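Local coordinates for protein phosphate transporter (Thermotoga maritima MSB8, PDB 6L85) that probably imports inorganic phosphate across the cell membrane, driven by sodium ions, as a bacterial relative of the human SLC20 carriers, at residues I183-M186 and I187-V191; K196-L199 and S200-F203. All coordinates share one frame; numbering follows the deposited sequence.

Contact 1 of 2, residues I183-M186 and I187-V191; sequences IFTM and ISLFV. With LMT (dodecyl-beta-D-maltoside), chain N.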
ATOM      1  N   ILE B 183       7.021   5.887  -7.425  1.00 36.38           N
ATOM      2  CA  ILE B 183       6.153   4.709  -7.369  1.00 37.86           C
ATOM      3  C   ILE B 183       6.693   3.585  -8.253  1.00 37.87           C
ATOM      4  O   ILE B 183       6.705   2.409  -7.852  1.00 35.26           O
ATOM      5  CB  ILE B 183       4.722   5.129  -7.767  1.00 39.79           C
ATOM      6  CG1 ILE B 183       3.997   5.670  -6.544  1.00 44.77           C
ATOM      7  CG2 ILE B 183       3.964   3.977  -8.353  1.00 42.34           C
ATOM      8  CD1 ILE B 183       3.690   4.562  -5.544  1.00 49.35           C
ATOM      9  N   PHE B 184       7.141   3.919  -9.473  1.00 38.87           N
ATOM     10  CA  PHE B 184       7.736   2.905 -10.340  1.00 40.65           C
ATOM     11  C   PHE B 184       8.909   2.224  -9.654  1.00 39.38           C
ATOM     12  O   PHE B 184       9.060   0.999  -9.730  1.00 42.12           O
ATOM     13  CB  PHE B 184       8.216   3.503 -11.668  1.00 40.85           C
ATOM     14  CG  PHE B 184       9.086   2.550 -12.463  1.00 45.46           C
ATOM     15  CD1 PHE B 184       8.518   1.654 -13.344  1.00 45.21           C
ATOM     16  CD2 PHE B 184      10.463   2.528 -12.297  1.00 44.05           C
ATOM     17  CE1 PHE B 184       9.297   0.767 -14.061  1.00 45.93           C
ATOM     18  CE2 PHE B 184      11.242   1.633 -12.999  1.00 51.01           C
ATOM     19  CZ  PHE B 184      10.657   0.753 -13.889  1.00 48.73           C
ATOM     20  N   THR B 185       9.752   3.004  -8.982  1.00 36.29           N
ATOM     21  CA  THR B 185      10.918   2.424  -8.318  1.00 40.80           C
ATOM     22  C   THR B 185      10.502   1.489  -7.185  1.00 38.26           C
ATOM     23  O   THR B 185      10.972   0.344  -7.099  1.00 40.23           O
ATOM     24  CB  THR B 185      11.830   3.550  -7.806  1.00 43.35           C
ATOM     25  OG1 THR B 185      12.156   4.424  -8.894  1.00 39.85           O
ATOM     26  CG2 THR B 185      13.122   2.988  -7.245  1.00 39.59           C
ATOM     27  N   MET B 186       9.604   1.958  -6.313  1.00 37.88           N
ATOM     28  CA  MET B 186       9.162   1.138  -5.185  1.00 42.17           C
ATOM     29  C   MET B 186       8.527  -0.168  -5.663  1.00 39.88           C
ATOM     30  O   MET B 186       8.867  -1.249  -5.179  1.00 35.87           O
ATOM     31  CB  MET B 186       8.177   1.922  -4.315  1.00 39.81           C
ATOM     32  CG  MET B 186       8.771   3.160  -3.641  1.00 45.21           C
ATOM     33  SD  MET B 186       7.598   3.953  -2.497  1.00 55.76           S
ATOM     34  CE  MET B 186       6.646   4.943  -3.617  1.00 45.34           C
ATOM     35  N   ILE B 187       7.625  -0.083  -6.641  1.00 39.12           N
ATOM     36  CA  ILE B 187       6.882  -1.249  -7.082  1.00 34.57           C
ATOM     37  C   ILE B 187       7.793  -2.222  -7.821  1.00 40.32           C
ATOM     38  O   ILE B 187       7.797  -3.426  -7.532  1.00 37.64           O
ATOM     39  CB  ILE B 187       5.684  -0.813  -7.953  1.00 37.74           C
ATOM     40  CG1 ILE B 187       4.688   0.012  -7.129  1.00 36.94           C
ATOM     41  CG2 ILE B 187       5.020  -2.026  -8.623  1.00 38.69           C
ATOM     42  CD1 ILE B 187       4.070  -0.737  -6.005  1.00 37.12           C
ATOM     43  N   SER B 188       8.563  -1.732  -8.802  1.00 37.90           N
ATOM     44  CA  SER B 188       9.416  -2.640  -9.562  1.00 39.83           C
ATOM     45  C   SER B 188      10.411  -3.344  -8.654  1.00 36.05           C
ATOM     46  O   SER B 188      10.627  -4.552  -8.788  1.00 39.36           O
ATOM     47  CB  SER B 188      10.131  -1.888 -10.686  1.00 41.59           C
ATOM     48  OG  SER B 188      10.974  -0.881 -10.150  1.00 48.26           O
ATOM     49  N   LEU B 189      10.984  -2.633  -7.677  1.00 38.30           N
ATOM     50  CA  LEU B 189      11.912  -3.310  -6.772  1.00 37.16           C
ATOM     51  C   LEU B 189      11.192  -4.288  -5.846  1.00 39.42           C
ATOM     52  O   LEU B 189      11.717  -5.365  -5.543  1.00 36.34           O
ATOM     53  CB  LEU B 189      12.691  -2.278  -5.960  1.00 41.31           C
ATOM     54  CG  LEU B 189      13.681  -1.483  -6.814  1.00 43.76           C
ATOM     55  CD1 LEU B 189      14.265  -0.330  -6.014  1.00 39.30           C
ATOM     56  CD2 LEU B 189      14.778  -2.432  -7.289  1.00 44.28           C
ATOM     57  N   PHE B 190      10.000  -3.935  -5.363  1.00 38.60           N
ATOM     58  CA  PHE B 190       9.277  -4.861  -4.502  1.00 38.34           C
ATOM     59  C   PHE B 190       8.925  -6.136  -5.254  1.00 34.46           C
ATOM     60  O   PHE B 190       9.100  -7.244  -4.741  1.00 37.88           O
ATOM     61  CB  PHE B 190       8.016  -4.184  -3.967  1.00 38.59           C
ATOM     62  CG  PHE B 190       7.122  -5.095  -3.187  1.00 37.93           C
ATOM     63  CD1 PHE B 190       7.542  -5.625  -1.977  1.00 38.70           C
ATOM     64  CD2 PHE B 190       5.842  -5.394  -3.645  1.00 42.17           C
ATOM     65  CE1 PHE B 190       6.698  -6.468  -1.234  1.00 38.92           C
ATOM     66  CE2 PHE B 190       4.992  -6.223  -2.901  1.00 43.11           C
ATOM     67  CZ  PHE B 190       5.424  -6.751  -1.696  1.00 40.66           C
ATOM     68  N   VAL B 191       8.452  -5.994  -6.483  1.00 35.53           N
ATOM     69  CA  VAL B 191       8.026  -7.152  -7.250  1.00 38.21           C
ATOM     70  C   VAL B 191       9.235  -7.984  -7.662  1.00 44.90           C
ATOM     71  O   VAL B 191       9.190  -9.221  -7.640  1.00 42.70           O
ATOM     72  CB  VAL B 191       7.196  -6.693  -8.463  1.00 37.81           C
ATOM     73  CG1 VAL B 191       6.966  -7.873  -9.421  1.00 36.82           C
ATOM     74  CG2 VAL B 191       5.860  -6.060  -7.984  1.00 34.29           C
TER
HETATM   75  C1' LMT N 512       2.571 -13.923  -7.228  1.00 72.13           C
HETATM   76  C2' LMT N 512       1.961 -14.196  -8.583  1.00 73.67           C
HETATM   77  C3' LMT N 512       2.097 -15.658  -8.980  1.00 79.29           C
HETATM   78  C4' LMT N 512       2.122 -16.560  -7.768  1.00 76.77           C
HETATM   79  C5' LMT N 512       3.191 -16.116  -6.768  1.00 74.26           C
HETATM   80  C6' LMT N 512       4.377 -17.035  -6.864  1.00 72.31           C
HETATM   81  O1' LMT N 512       3.116 -12.591  -7.215  1.00 68.54           O
HETATM   82  O2' LMT N 512       0.595 -13.845  -8.575  1.00 73.77           O
HETATM   83  O3' LMT N 512       3.268 -15.827  -9.753  1.00 82.88           O
HETATM   84  O5' LMT N 512       3.643 -14.795  -7.012  1.00 78.64           O
HETATM   85  O6' LMT N 512       4.241 -18.064  -5.899  1.00 76.33           O
HETATM   86  C1  LMT N 512       2.338 -11.574  -6.550  1.00 63.83           C
HETATM   87  C2  LMT N 512       1.391 -10.911  -7.578  1.00 61.41           C
HETATM   88  C3  LMT N 512       1.844  -9.445  -7.749  1.00 60.30           C
HETATM   89  C4  LMT N 512       1.364  -8.650  -6.528  1.00 50.99           C
HETATM   90  C5  LMT N 512       1.793  -7.203  -6.797  1.00 46.07           C
HETATM   91  C6  LMT N 512       1.742  -6.412  -5.482  1.00 49.91           C
HETATM   92  C7  LMT N 512       1.629  -4.907  -5.836  1.00 45.08           C
HETATM   93  C8  LMT N 512       2.192  -4.107  -4.619  1.00 51.19           C
HETATM   94  C9  LMT N 512       1.045  -3.487  -3.789  1.00 50.63           C
HETATM   95  C10 LMT N 512       1.643  -2.672  -2.612  1.00 53.12           C
HETATM   96  C11 LMT N 512       1.828  -1.228  -3.076  1.00 61.05           C
HETATM   97  C12 LMT N 512       1.447  -0.241  -1.973  1.00 61.70           C

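Contact 2 of 2, residues K196-L199 and S200-F203; sequences KQPL and SESF. With LMT (dodecyl-beta-D-maltoside), chain N.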
ATOM      1  N   LYS B 196      10.279 -11.893  -5.928  1.00 46.42           N
ATOM      2  CA  LYS B 196      11.104 -12.764  -6.761  1.00 54.47           C
ATOM      3  C   LYS B 196      10.401 -13.138  -8.067  1.00 53.88           C
ATOM      4  O   LYS B 196      10.406 -14.297  -8.485  1.00 59.84           O
ATOM      5  CB  LYS B 196      11.534 -14.011  -5.977  1.00 53.68           C
ATOM      6  CG  LYS B 196      12.721 -13.741  -5.042  1.00 52.91           C
ATOM      7  CD  LYS B 196      12.407 -14.086  -3.592  1.00 60.26           C
ATOM      8  CE  LYS B 196      12.626 -15.578  -3.332  1.00 72.62           C
ATOM      9  NZ  LYS B 196      12.707 -15.924  -1.875  1.00 83.44           N
ATOM     10  N   GLN B 197       9.812 -12.129  -8.734  1.00 49.40           N
ATOM     11  CA  GLN B 197       9.156 -12.303 -10.027  1.00 54.31           C
ATOM     12  C   GLN B 197      10.087 -11.885 -11.161  1.00 50.12           C
ATOM     13  O   GLN B 197      11.053 -11.149 -10.943  1.00 49.87           O
ATOM     14  CB  GLN B 197       7.857 -11.485 -10.086  1.00 49.99           C
ATOM     15  CG  GLN B 197       6.812 -11.850  -9.038  1.00 56.99           C
ATOM     16  CD  GLN B 197       6.223 -13.245  -9.239  1.00 68.60           C
ATOM     17  OE1 GLN B 197       5.299 -13.439 -10.035  1.00 69.94           O
ATOM     18  NE2 GLN B 197       6.765 -14.223  -8.520  1.00 69.30           N
ATOM     19  N   PRO B 198       9.832 -12.332 -12.395  1.00 52.88           N
ATOM     20  CA  PRO B 198      10.733 -11.976 -13.503  1.00 47.76           C
ATOM     21  C   PRO B 198      10.805 -10.472 -13.736  1.00 48.44           C
ATOM     22  O   PRO B 198       9.898  -9.710 -13.395  1.00 49.04           O
ATOM     23  CB  PRO B 198      10.115 -12.686 -14.716  1.00 49.45           C
ATOM     24  CG  PRO B 198       9.206 -13.740 -14.132  1.00 55.56           C
ATOM     25  CD  PRO B 198       8.707 -13.172 -12.851  1.00 50.17           C
ATOM     26  N   LEU B 199      11.902 -10.060 -14.374  1.00 50.16           N
ATOM     27  CA  LEU B 199      12.162  -8.642 -14.613  1.00 50.59           C
ATOM     28  C   LEU B 199      11.068  -7.989 -15.455  1.00 50.08           C
ATOM     29  O   LEU B 199      10.649  -6.861 -15.170  1.00 50.90           O
ATOM     30  CB  LEU B 199      13.520  -8.480 -15.292  1.00 51.89           C
ATOM     31  CG  LEU B 199      13.877  -7.027 -15.547  1.00 57.31           C
ATOM     32  CD1 LEU B 199      14.214  -6.332 -14.225  1.00 57.12           C
ATOM     33  CD2 LEU B 199      15.027  -6.924 -16.541  1.00 63.55           C
ATOM     34  N   SER B 200      10.605  -8.671 -16.505  1.00 49.64           N
ATOM     35  CA  SER B 200       9.586  -8.091 -17.375  1.00 49.71           C
ATOM     36  C   SER B 200       8.290  -7.825 -16.613  1.00 47.33           C
ATOM     37  O   SER B 200       7.648  -6.785 -16.806  1.00 50.27           O
ATOM     38  CB  SER B 200       9.329  -9.019 -18.562  1.00 46.43           C
ATOM     39  OG  SER B 200       8.643 -10.179 -18.117  1.00 58.19           O
ATOM     40  N   GLU B 201       7.899  -8.748 -15.728  1.00 47.44           N
ATOM     41  CA  GLU B 201       6.684  -8.561 -14.938  1.00 45.48           C
ATOM     42  C   GLU B 201       6.858  -7.445 -13.914  1.00 44.47           C
ATOM     43  O   GLU B 201       5.936  -6.648 -13.694  1.00 39.32           O
ATOM     44  CB  GLU B 201       6.293  -9.867 -14.241  1.00 44.90           C
ATOM     45  CG  GLU B 201       4.888  -9.812 -13.654  1.00 56.35           C
ATOM     46  CD  GLU B 201       4.619 -10.892 -12.621  1.00 68.17           C
ATOM     47  OE1 GLU B 201       5.356 -11.908 -12.609  1.00 71.33           O
ATOM     48  OE2 GLU B 201       3.658 -10.733 -11.831  1.00 68.80           O
ATOM     49  N   SER B 202       8.033  -7.382 -13.275  1.00 41.29           N
ATOM     50  CA  SER B 202       8.328  -6.289 -12.354  1.00 41.74           C
ATOM     51  C   SER B 202       8.210  -4.939 -13.045  1.00 41.07           C
ATOM     52  O   SER B 202       7.580  -4.012 -12.519  1.00 40.26           O
ATOM     53  CB  SER B 202       9.722  -6.470 -11.770  1.00 39.68           C
ATOM     54  OG  SER B 202       9.776  -7.693 -11.065  1.00 49.63           O
ATOM     55  N   PHE B 203       8.805  -4.814 -14.234  1.00 43.56           N
ATOM     56  CA  PHE B 203       8.743  -3.549 -14.960  1.00 47.07           C
ATOM     57  C   PHE B 203       7.325  -3.243 -15.397  1.00 41.21           C
ATOM     58  O   PHE B 203       6.894  -2.089 -15.360  1.00 39.58           O
ATOM     59  CB  PHE B 203       9.664  -3.584 -16.184  1.00 51.12           C
ATOM     60  CG  PHE B 203      11.107  -3.324 -15.867  1.00 60.23           C
ATOM     61  CD1 PHE B 203      11.460  -2.469 -14.826  1.00 61.92           C
ATOM     62  CD2 PHE B 203      12.112  -3.917 -16.618  1.00 65.48           C
ATOM     63  CE1 PHE B 203      12.799  -2.212 -14.534  1.00 67.32           C
ATOM     64  CE2 PHE B 203      13.456  -3.665 -16.335  1.00 73.20           C
ATOM     65  CZ  PHE B 203      13.799  -2.815 -15.286  1.00 68.74           C
TER
HETATM   66  C1' LMT N 512       2.571 -13.923  -7.228  1.00 72.13           C
HETATM   67  C2' LMT N 512       1.961 -14.196  -8.583  1.00 73.67           C
HETATM   68  C3' LMT N 512       2.097 -15.658  -8.980  1.00 79.29           C
HETATM   69  C4' LMT N 512       2.122 -16.560  -7.768  1.00 76.77           C
HETATM   70  C5' LMT N 512       3.191 -16.116  -6.768  1.00 74.26           C
HETATM   71  C6' LMT N 512       4.377 -17.035  -6.864  1.00 72.31           C
HETATM   72  O1' LMT N 512       3.116 -12.591  -7.215  1.00 68.54           O
HETATM   73  O2' LMT N 512       0.595 -13.845  -8.575  1.00 73.77           O
HETATM   74  O3' LMT N 512       3.268 -15.827  -9.753  1.00 82.88           O
HETATM   75  O5' LMT N 512       3.643 -14.795  -7.012  1.00 78.64           O
HETATM   76  O6' LMT N 512       4.241 -18.064  -5.899  1.00 76.33           O
HETATM   77  C1  LMT N 512       2.338 -11.574  -6.550  1.00 63.83           C
HETATM   78  C2  LMT N 512       1.391 -10.911  -7.578  1.00 61.41           C
HETATM   79  C3  LMT N 512       1.844  -9.445  -7.749  1.00 60.30           C
HETATM   80  C4  LMT N 512       1.364  -8.650  -6.528  1.00 50.99           C
HETATM   81  C5  LMT N 512       1.793  -7.203  -6.797  1.00 46.07           C
HETATM   82  C6  LMT N 512       1.742  -6.412  -5.482  1.00 49.91           C
HETATM   83  C7  LMT N 512       1.629  -4.907  -5.836  1.00 45.08           C
HETATM   84  C8  LMT N 512       2.192  -4.107  -4.619  1.00 51.19           C
HETATM   85  C9  LMT N 512       1.045  -3.487  -3.789  1.00 50.63           C
HETATM   86  C10 LMT N 512       1.643  -2.672  -2.612  1.00 53.12           C
HETATM   87  C11 LMT N 512       1.828  -1.228  -3.076  1.00 61.05           C
HETATM   88  C12 LMT N 512       1.447  -0.241  -1.973  1.00 61.70           C

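Contact 1 of 2, residues I183-M186 and I187-V191
Ser188 folds its hydroxyl back onto the preceding turn of helix 167-194, where OG donates to Phe184 O at 2.7 Å while the backbone N of Ser188 holds the same carbonyl at 2.9 Å. The two donors come to that oxygen from opposite faces of the carbonyl plane, each well tilted from it. This grip depends on a chi1 of 62°, which sets OG between the backbone N and the carbonyl carbon. OG also lies over one face of the Phe184 ring, displaced toward the rim, with CE2 its nearest ring atom at 3.8 Å. Phe184 CG is anti to its own backbone N (chi1 168°), and the ring swings along the helix to meet the serine; the side chain also touches Ser210 on helix 199-224. Without OG, as with an alanine at Ser188, the Phe184 carbonyl would probably be held by the backbone N of this residue as its one donor here, and the ring face would lose its polar neighbour. Farther round the helix, Thr185 and Leu189 lie side by side and point the same way, CG2 of the threonine meeting CD1 of the leucine at 3.7 Å. OG1 of Thr185 is hydrogen-bonded to Leu181 O, one turn back, and the methyl is the branch that meets the leucine. Ile183 and Ile187 meet more loosely, CG2 to CG1 at 4.2 Å. Ile187 also meets the detergent tail: its CD1 sits 3.7 Å from LMT C11, and the Phe190 ring approaches LMT C8 obliquely through CE2, at 3.9 Å. The hydroxyls of Thr185 and Ser188 are thus bonded to carbonyls of their own helix, while one methyl and a ring turn toward an alkyl chain that probably lies where membrane lipid would.

Contact 2 of 2, residues K196-L199 and S200-F203
The start of helix 199-224 is built here, at the end of the short turn that leads out of helix 167-194, with Pro198 at the N-cap position. Its carbonyl takes two bonds from Ser202: the backbone N arrives at 3.0 Å, nearly in line with the C=O bond, while OG reaches the same oxygen at 3.1 Å from above the carbonyl plane. Ser202 OG stands beside its own backbone N (chi1 -61°), which points the hydroxyl back to the helix start. The following backbone bond runs from Phe203 N to Leu199 O, 2.9 Å. The two side chains of this pair cross, the leucine laying CD1 on one face of the Phe203 ring, both on the surface of the protein. On another side of the turn Gln197 and Glu201 come together with amide and carboxylate planes 82° apart. Their OE1 atoms are 3.0 Å from each other, and as two acceptors they form no hydrogen bond if the glutamate is charged and the amide is placed as modelled; such closeness would probably raise the carboxylate's proton affinity. Glu201 OE2 is buried without a polar partner, while the side chain packs on Phe286 of the second subunit. NE2 of Gln197 makes a weak hydrogen bond to Leu195 O. Bent at chi2 (-67°), Gln197 carries its amide to the detergent headgroup, where the sugar hydroxyl O3' of LMT donates to Gln197 OE1 at 3.1 Å.

Overall arrangement
Contact 1 comes first along the chain, within helix 167-194, and contact 2 follows at the turn into helix 199-224, their centres about 10 Å apart. The two helices form a hairpin, and the contacts meet across it: Val191 O probably accepts a hydrogen bond from Gln197 N at 3.2 Å, Val191 CG1 packs on Ser202 OG, and Phe184 CZ lies 3.4 Å from Phe203 CD1. One detergent molecule spans both, its tail against Ile187 and Phe190 and the sugar ring modelled in its headgroup at Gln197, consistent with the hairpin running from a lipid-facing region toward the membrane surface. The centre of contact 2 lies about 25 Å from the centre of the chain, that of contact 1 about 17 Å.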